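Putative antibiotic biosynthesis monooxygenase (Bacteroides thetaiotaomicron, PDB 3KKF) is a putative antibiotic biosynthesis monooxygenase that binds calcium and probably acts as an oxidoreductase. Local coordinates at residues 38-43 with 68-73. Sequence-based numbering, arbitrary orientation.
Sequences PGVLVL and KSHIAT. With ACT (acetate ion), chain D.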
ATOM      1  N   PRO A  38      13.489 -11.705  -9.220  1.00 11.50           N
ATOM      2  CA  PRO A  38      13.917 -11.570  -7.837  1.00 11.31           C
ATOM      3  C   PRO A  38      13.929 -10.118  -7.293  1.00 11.12           C
ATOM      4  O   PRO A  38      13.755  -9.913  -6.098  1.00 12.01           O
ATOM      5  CB  PRO A  38      15.340 -12.164  -7.850  1.00 12.26           C
ATOM      6  CG  PRO A  38      15.315 -13.104  -8.975  1.00 13.60           C
ATOM      7  CD  PRO A  38      14.491 -12.433 -10.017  1.00 11.88           C
ATOM      8  N   GLY A  39      14.091  -9.151  -8.191  1.00 10.63           N
ATOM      9  CA  GLY A  39      14.106  -7.734  -7.859  1.00 10.43           C
ATOM     10  C   GLY A  39      12.743  -7.093  -7.673  1.00 10.24           C
ATOM     11  O   GLY A  39      12.654  -5.952  -7.274  1.00 10.85           O
ATOM     12  N   VAL A  40      11.678  -7.814  -8.013  1.00  9.77           N
ATOM     13  CA  VAL A  40      10.294  -7.346  -7.729  1.00  9.71           C
ATOM     14  C   VAL A  40       9.959  -7.939  -6.358  1.00  9.12           C
ATOM     15  O   VAL A  40       9.760  -9.162  -6.225  1.00 10.19           O
ATOM     16  CB  VAL A  40       9.274  -7.772  -8.807  1.00  9.64           C
ATOM     17  CG1 VAL A  40       7.839  -7.434  -8.346  1.00 11.59           C
ATOM     18  CG2 VAL A  40       9.599  -7.131 -10.161  1.00 11.41           C
ATOM     19  N   LEU A  41       9.931  -7.091  -5.328  1.00  9.15           N
ATOM     20  CA  LEU A  41       9.713  -7.546  -3.951  1.00  9.72           C
ATOM     21  C   LEU A  41       8.233  -7.644  -3.612  1.00 10.00           C
ATOM     22  O   LEU A  41       7.821  -8.565  -2.900  1.00 11.00           O
ATOM     23  CB  LEU A  41      10.512  -6.690  -2.950  1.00  9.83           C
ATOM     24  CG  LEU A  41      12.027  -6.575  -3.246  1.00 10.76           C
ATOM     25  CD1 LEU A  41      12.714  -5.731  -2.191  1.00 12.85           C
ATOM     26  CD2 LEU A  41      12.698  -7.931  -3.343  1.00 12.38           C
ATOM     27  N   VAL A  42       7.434  -6.687  -4.094  1.00  9.59           N
ATOM     28  CA  VAL A  42       5.972  -6.854  -4.041  1.00  9.79           C
ATOM     29  C   VAL A  42       5.314  -5.941  -5.054  1.00  9.24           C
ATOM     30  O   VAL A  42       5.807  -4.849  -5.340  1.00  9.37           O
ATOM     31  CB  VAL A  42       5.357  -6.601  -2.594  1.00  9.96           C
ATOM     32  CG1 VAL A  42       5.072  -5.097  -2.323  1.00 11.60           C
ATOM     33  CG2 VAL A  42       4.095  -7.458  -2.364  1.00 10.21           C
ATOM     34  N   LEU A  43       4.191  -6.407  -5.585  1.00  9.28           N
ATOM     35  CA  LEU A  43       3.245  -5.610  -6.376  1.00  8.87           C
ATOM     36  C   LEU A  43       1.915  -5.971  -5.694  1.00  8.96           C
ATOM     37  O   LEU A  43       1.300  -7.010  -6.012  1.00  9.57           O
ATOM     38  CB  LEU A  43       3.234  -5.955  -7.857  1.00  9.04           C
ATOM     39  CG  LEU A  43       4.562  -5.712  -8.580  1.00  9.10           C
ATOM     40  CD1 LEU A  43       4.605  -6.359  -9.980  1.00 11.25           C
ATOM     41  CD2 LEU A  43       4.882  -4.198  -8.658  1.00 11.51           C
ATOM     42  N   LYS A  68      13.748  -0.907 -13.876  1.00 11.44           N
ATOM     43  CA  LYS A  68      13.996  -0.749 -15.300  0.50 11.99           C
ATOM     44  C   LYS A  68      13.968  -2.096 -16.010  1.00 11.43           C
ATOM     45  O   LYS A  68      13.426  -2.195 -17.120  1.00 12.60           O
ATOM     46  CB  LYS A  68      15.289   0.027 -15.577  0.50 12.85           C
ATOM     47  CG  LYS A  68      15.195   1.452 -15.171  0.50 14.87           C
ATOM     48  CD  LYS A  68      13.991   2.126 -15.784  0.50 18.26           C
ATOM     49  CE  LYS A  68      13.940   3.555 -15.441  0.50 20.24           C
ATOM     50  NZ  LYS A  68      15.121   4.229 -15.971  0.50 22.47           N
ATOM     51  N   SER A  69      14.490  -3.132 -15.386  1.00 10.95           N
ATOM     52  CA  SER A  69      14.422  -4.467 -15.983  1.00 11.12           C
ATOM     53  C   SER A  69      12.937  -4.948 -16.090  1.00 10.44           C
ATOM     54  O   SER A  69      12.513  -5.497 -17.123  1.00 10.93           O
ATOM     55  CB  SER A  69      15.239  -5.472 -15.170  1.00 11.61           C
ATOM     56  OG  SER A  69      15.226  -6.763 -15.766  1.00 12.39           O
ATOM     57  N   HIS A  70      12.174  -4.725 -15.024  1.00  9.73           N
ATOM     58  CA  HIS A  70      10.769  -5.101 -14.985  1.00  9.82           C
ATOM     59  C   HIS A  70       9.950  -4.515 -16.151  1.00  9.95           C
ATOM     60  O   HIS A  70       9.178  -5.242 -16.800  1.00 10.45           O
ATOM     61  CB  HIS A  70      10.166  -4.658 -13.638  1.00  9.71           C
ATOM     62  CG  HIS A  70       8.685  -4.837 -13.541  1.00  9.76           C
ATOM     63  ND1 HIS A  70       8.082  -6.077 -13.521  1.00  9.66           N
ATOM     64  CD2 HIS A  70       7.679  -3.924 -13.434  1.00 10.01           C
ATOM     65  CE1 HIS A  70       6.778  -5.909 -13.423  1.00 10.84           C
ATOM     66  NE2 HIS A  70       6.509  -4.619 -13.363  1.00 11.10           N
ATOM     67  N   ILE A  71      10.129  -3.221 -16.432  1.00 10.39           N
ATOM     68  CA  ILE A  71       9.333  -2.594 -17.480  1.00 11.73           C
ATOM     69  C   ILE A  71       9.793  -2.958 -18.902  1.00 11.96           C
ATOM     70  O   ILE A  71       9.119  -2.599 -19.871  1.00 13.45           O
ATOM     71  CB  ILE A  71       9.166  -1.077 -17.273  1.00 11.89           C
ATOM     72  CG1 ILE A  71      10.499  -0.328 -17.474  1.00 12.82           C
ATOM     73  CG2 ILE A  71       8.521  -0.809 -15.924  1.00 13.08           C
ATOM     74  CD1 ILE A  71      10.366   1.226 -17.372  1.00 14.93           C
ATOM     75  N   ALA A  72      10.912  -3.670 -19.027  1.00 12.20           N
ATOM     76  CA  ALA A  72      11.366  -4.214 -20.313  1.00 12.16           C
ATOM     77  C   ALA A  72      10.919  -5.672 -20.541  1.00 11.97           C
ATOM     78  O   ALA A  72      11.130  -6.232 -21.641  1.00 13.17           O
ATOM     79  CB  ALA A  72      12.886  -4.130 -20.399  1.00 12.90           C
ATOM     80  N   THR A  73      10.287  -6.294 -19.541  1.00 11.38           N
ATOM     81  CA  THR A  73       9.910  -7.707 -19.677  1.00 11.31           C
ATOM     82  C   THR A  73       8.716  -7.926 -20.638  1.00 11.30           C
ATOM     83  O   THR A  73       7.840  -7.037 -20.784  1.00 12.15           O
ATOM     84  CB  THR A  73       9.540  -8.352 -18.336  1.00 11.03           C
ATOM     85  OG1 THR A  73       8.352  -7.746 -17.823  1.00 11.21           O
ATOM     86  CG2 THR A  73      10.661  -8.297 -17.335  1.00 10.95           C
TER
HETATM   87  C   ACT D 203       2.992  -3.350 -12.654  1.00 18.47           C
HETATM   88  O   ACT D 203       3.379  -2.187 -12.756  1.00 19.14           O
HETATM   89  OXT ACT D 203       3.778  -4.238 -12.989  1.00 17.38           O
HETATM   90  CH3 ACT D 203       1.648  -3.672 -12.133  1.00 19.13           C
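H70 turns its ring out from helix 64-71 with chi1 at 173°, CG opposite the backbone N, and meets V40, whose CG2 lies beside its own backbone N, at the start of strand 40-48. The touch is by methyls: V40 CG2 sits 3.8 Å from H70 ND1, and L43 CD1, further along the strand, lies 4.1 Å from H70 CE1. Both methyls approach the ring obliquely. Both ring nitrogens also have polar partners: H70 ND1 is hydrogen-bonded to E37 OE2, just before the strand, and H70 NE2 donates to OXT of an acetate, probably from the crystallisation liquor, at 2.8 Å with an N-H...O angle of 155°. The acetate lies at the ring edge, and its OXT is also 3.8 Å from L43 CD1. Together the two bonds should fix the ring's rotation. In this dimeric alpha-beta barrel family, helices pack on one face of an antiparallel sheet; here helix 64-71 meets the edge strand of this chain's sheet, while I30 and S33 of helix 19-36 touch L43. Where the chain turns toward helix 74-83, H70 O accepts from T73 N and, at 2.8 Å, from T73 OG1, the N-cap side chain that also caps F76 N.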